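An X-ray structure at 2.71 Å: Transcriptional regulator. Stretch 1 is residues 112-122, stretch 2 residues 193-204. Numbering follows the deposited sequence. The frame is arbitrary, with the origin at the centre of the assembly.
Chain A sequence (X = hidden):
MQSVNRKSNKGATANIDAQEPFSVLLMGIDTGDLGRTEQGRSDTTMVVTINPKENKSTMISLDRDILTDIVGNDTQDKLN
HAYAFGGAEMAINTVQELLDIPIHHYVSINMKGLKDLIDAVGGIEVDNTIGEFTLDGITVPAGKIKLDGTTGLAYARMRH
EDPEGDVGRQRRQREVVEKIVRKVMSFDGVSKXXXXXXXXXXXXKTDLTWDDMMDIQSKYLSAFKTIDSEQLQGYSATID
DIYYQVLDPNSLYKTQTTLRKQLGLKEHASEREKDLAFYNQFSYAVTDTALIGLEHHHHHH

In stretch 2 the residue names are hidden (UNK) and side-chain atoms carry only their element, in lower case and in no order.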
# COMPACT_ATOMS: atom_id res chain seq x y z
N LYS A 112 -0.93 -1.14 17.04
CA LYS A 112 -0.54 -2.11 18.07
C LYS A 112 -0.19 -3.43 17.39
O LYS A 112 0.76 -4.10 17.77
CB LYS A 112 -1.68 -2.36 19.07
CG LYS A 112 -1.78 -1.33 20.19
CD LYS A 112 -2.94 -1.63 21.13
CE LYS A 112 -2.86 -0.77 22.38
NZ LYS A 112 -1.64 -1.11 23.18
N GLY A 113 -0.96 -3.79 16.37
CA GLY A 113 -0.70 -5.02 15.65
C GLY A 113 0.55 -4.93 14.81
O GLY A 113 1.32 -5.89 14.69
N LEU A 114 0.77 -3.76 14.21
CA LEU A 114 1.96 -3.58 13.40
C LEU A 114 3.18 -3.60 14.29
O LEU A 114 4.26 -4.03 13.87
CB LEU A 114 1.91 -2.26 12.62
CG LEU A 114 3.24 -1.87 11.96
CD1 LEU A 114 3.81 -3.03 11.15
CD2 LEU A 114 3.01 -0.66 11.07
N LYS A 115 3.02 -3.16 15.53
CA LYS A 115 4.16 -3.18 16.43
C LYS A 115 4.45 -4.61 16.87
O LYS A 115 5.62 -4.98 17.00
CB LYS A 115 3.88 -2.28 17.63
CG LYS A 115 4.84 -2.47 18.79
CD LYS A 115 4.43 -1.58 19.95
CE LYS A 115 4.95 -2.13 21.27
NZ LYS A 115 6.40 -2.43 21.17
N ASP A 116 3.41 -5.42 17.06
CA ASP A 116 3.60 -6.81 17.47
C ASP A 116 4.09 -7.69 16.33
O ASP A 116 4.76 -8.70 16.55
CB ASP A 116 2.30 -7.39 18.04
CG ASP A 116 2.52 -8.75 18.71
OD1 ASP A 116 3.34 -8.83 19.65
OD2 ASP A 116 1.86 -9.75 18.30
N LEU A 117 3.74 -7.32 15.10
CA LEU A 117 4.15 -8.08 13.93
C LEU A 117 5.65 -7.92 13.72
O LEU A 117 6.32 -8.84 13.25
CB LEU A 117 3.40 -7.59 12.70
CG LEU A 117 3.71 -8.26 11.35
CD1 LEU A 117 3.44 -9.74 11.44
CD2 LEU A 117 2.87 -7.62 10.24
N ILE A 118 6.18 -6.76 14.07
CA ILE A 118 7.59 -6.52 13.90
C ILE A 118 8.35 -7.30 14.96
O ILE A 118 9.39 -7.89 14.67
CB ILE A 118 7.90 -5.00 13.97
CG1 ILE A 118 7.19 -4.29 12.81
CG2 ILE A 118 9.41 -4.76 13.88
CD1 ILE A 118 7.43 -2.80 12.73
N ASP A 119 7.83 -7.33 16.18
CA ASP A 119 8.49 -8.08 17.25
C ASP A 119 8.32 -9.59 17.12
O ASP A 119 9.18 -10.36 17.53
CB ASP A 119 7.98 -7.63 18.62
CG ASP A 119 8.37 -6.21 18.93
OD1 ASP A 119 9.50 -5.81 18.55
OD2 ASP A 119 7.56 -5.49 19.55
N ALA A 120 7.20 -10.02 16.54
CA ALA A 120 6.91 -11.43 16.36
C ALA A 120 7.83 -12.04 15.31
O ALA A 120 7.96 -13.27 15.23
CB ALA A 120 5.46 -11.61 15.94
N VAL A 121 8.43 -11.20 14.48
CA VAL A 121 9.34 -11.68 13.45
C VAL A 121 10.80 -11.47 13.84
O VAL A 121 11.70 -11.80 13.08
CB VAL A 121 9.09 -10.99 12.08
CG1 VAL A 121 7.66 -11.27 11.60
CG2 VAL A 121 9.33 -9.49 12.19
N GLY A 122 11.03 -10.92 15.03
CA GLY A 122 12.39 -10.72 15.48
C GLY A 122 13.00 -9.42 15.02
O GLY A 122 14.22 -9.24 15.08
N UNK A 193 7.17 -19.92 13.53
CA UNK A 193 6.85 -18.52 13.76
C UNK A 193 5.46 -18.17 13.25
O UNK A 193 4.69 -17.49 13.92
c UNK A 193 7.88 -17.61 13.07
c UNK A 193 8.69 -16.46 15.19
c UNK A 193 9.71 -15.96 16.01
c UNK A 193 11.36 -16.67 14.42
o UNK A 193 12.02 -15.59 16.46
c UNK A 193 11.03 -16.07 15.62
c UNK A 193 10.34 -17.17 13.60
c UNK A 193 8.99 -17.08 13.97
N UNK A 194 5.14 -18.65 12.05
CA UNK A 194 3.84 -18.38 11.45
C UNK A 194 2.69 -18.53 12.43
O UNK A 194 1.72 -17.77 12.38
n UNK A 194 6.87 -19.08 8.22
c UNK A 194 6.02 -19.14 9.41
n UNK A 194 6.56 -21.31 7.70
c UNK A 194 3.63 -19.30 10.25
c UNK A 194 7.10 -20.12 7.42
c UNK A 194 4.54 -19.00 9.06
n UNK A 194 7.87 -19.98 6.36
N UNK A 195 2.80 -19.50 13.33
CA UNK A 195 1.76 -19.77 14.32
C UNK A 195 1.81 -18.77 15.48
O UNK A 195 0.78 -18.34 16.01
n UNK A 195 -1.23 -21.33 18.81
c UNK A 195 0.34 -21.23 16.88
c UNK A 195 1.91 -21.20 14.86
c UNK A 195 -0.86 -21.91 17.50
c UNK A 195 0.65 -21.81 15.50
N UNK A 196 3.03 -18.40 15.89
CA UNK A 196 3.21 -17.46 16.99
C UNK A 196 2.81 -16.05 16.53
O UNK A 196 2.40 -15.21 17.34
c UNK A 196 4.87 -16.49 18.64
c UNK A 196 4.33 -19.49 18.99
c UNK A 196 4.69 -17.45 17.46
c UNK A 196 5.12 -18.87 17.84
N UNK A 197 2.92 -15.82 15.23
CA UNK A 197 2.56 -14.53 14.65
C UNK A 197 1.11 -14.17 14.97
O UNK A 197 0.76 -13.00 14.97
c UNK A 197 4.25 -12.60 12.98
c UNK A 197 5.24 -14.87 13.06
c UNK A 197 2.75 -14.57 13.13
c UNK A 197 4.08 -14.04 12.56
N UNK A 198 0.29 -15.17 15.26
CA UNK A 198 -1.11 -14.93 15.57
C UNK A 198 -1.34 -13.89 16.66
O UNK A 198 -2.44 -13.37 16.80
o UNK A 198 -2.60 -16.67 13.79
c UNK A 198 -1.80 -16.23 15.98
c UNK A 198 -2.02 -17.14 14.79
o UNK A 198 -1.63 -18.33 14.87
N UNK A 199 -0.28 -13.59 17.41
CA UNK A 199 -0.35 -12.59 18.48
C UNK A 199 -0.72 -11.23 17.88
O UNK A 199 -0.79 -10.22 18.59
c UNK A 199 1.00 -12.49 19.19
N UNK A 200 -0.93 -11.20 16.57
CA UNK A 200 -1.30 -9.97 15.90
C UNK A 200 -2.72 -10.09 15.36
O UNK A 200 -3.24 -9.14 14.76
c UNK A 200 -0.58 -10.60 13.58
c UNK A 200 -0.34 -9.66 14.74
c UNK A 200 -0.52 -8.21 14.31
N UNK A 201 -3.35 -11.24 15.59
CA UNK A 201 -4.71 -11.49 15.09
C UNK A 201 -5.77 -10.60 15.72
O UNK A 201 -6.72 -10.18 15.06
o UNK A 201 -3.22 -13.87 12.34
c UNK A 201 -4.27 -13.60 12.97
c UNK A 201 -5.11 -12.95 15.30
c UNK A 201 -4.34 -13.97 14.45
o UNK A 201 -5.27 -13.06 12.43
N UNK A 202 -5.63 -10.34 17.01
CA UNK A 202 -6.59 -9.52 17.73
C UNK A 202 -6.52 -8.05 17.30
O UNK A 202 -7.25 -7.22 17.85
c UNK A 202 -6.35 -9.64 19.21
N UNK A 203 -5.66 -7.74 16.34
CA UNK A 203 -5.51 -6.37 15.86
C UNK A 203 -5.34 -6.32 14.34
O UNK A 203 -4.83 -5.34 13.79
c UNK A 203 -4.50 -5.53 18.04
c UNK A 203 -4.31 -5.69 16.54
o UNK A 203 -4.13 -6.40 18.83
n UNK A 203 -5.10 -4.42 18.44
N UNK A 204 -5.76 -7.38 13.68
CA UNK A 204 -5.67 -7.47 12.23
C UNK A 204 -6.94 -8.05 11.63
O UNK A 204 -7.48 -9.03 12.14
c UNK A 204 -4.51 -8.59 10.31
c UNK A 204 -3.17 -7.70 12.20
c UNK A 204 -4.47 -8.36 11.80

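Position 193 carries one carbon, then a ring of six carbons bearing one oxygen. A ring carbon lies 3.3 Å from Ala120 O, an oblique approach. A six-carbon ring with a hydroxyl is Tyr193.

Position 194 has three carbons, a nitrogen, then a carbon with two more nitrogens. This guanidinium does not reach stretch 1. It is Arg194.

Position 195 has four carbons in a row ending in nitrogen. It also stays clear of stretch 1. It is Lys195.

Position 196 has four carbons, forked at the first, with one arm two carbons long. Its end leads away from the helix. It is Ile196.

Position 197 has four carbons, forked at the second. One terminal carbon lies 3.3 Å from Leu117 CD1, and the same carbon is 3.3 Å from Ala120 CB and 3.9 Å from Val121 CG1. The fork at the second carbon makes this Leu197, and the shared atom is its CD1.

Position 198 has two carbons, the second carrying two oxygens. Its CB points away from stretch 1. The short acid side chain is Asp198.

Position 199 has one carbon, pointing toward the helix, and its CB is 3.0 Å from Asp116 OD2. A lone CB means Ala199.

Position 200 has three carbons, the first carrying the other two. One branch lies 3.0 Å from Gly113 O and 4.3 Å from Leu117 CB. The fork at CB identifies Val200.

Position 201 has three carbons, the third carrying two oxygens. It makes no contact with stretch 1. It is Glu201.

Position 202 has a single carbon, out of reach of the helix. It is Ala202.

Position 203 has two carbons, the second carrying one oxygen and one nitrogen. Its CB is 3.8 Å from Gly113 CA. This amide is Asn203, and its ND2 is 4.0 Å from Lys112 CB.

Position 204 has three carbons, forked at the first. It does not touch stretch 1. It is Val204.

The contact works by packing, with no hydrogen bonds between the stretches. Leu197 meets Leu117, Ala120 and Val121 near the end of the helix. Gly113 permits a close approach: its CA is 5.0 Å from Val200 CA, and a CB there would crowd Val200 and Asn203. Asp116 OD2 and Ala199 O are 2.7 Å apart, but both are acceptors, so the pair is not a hydrogen bond.

Stretch 2, residues 193-204: YRKILDAVEANV
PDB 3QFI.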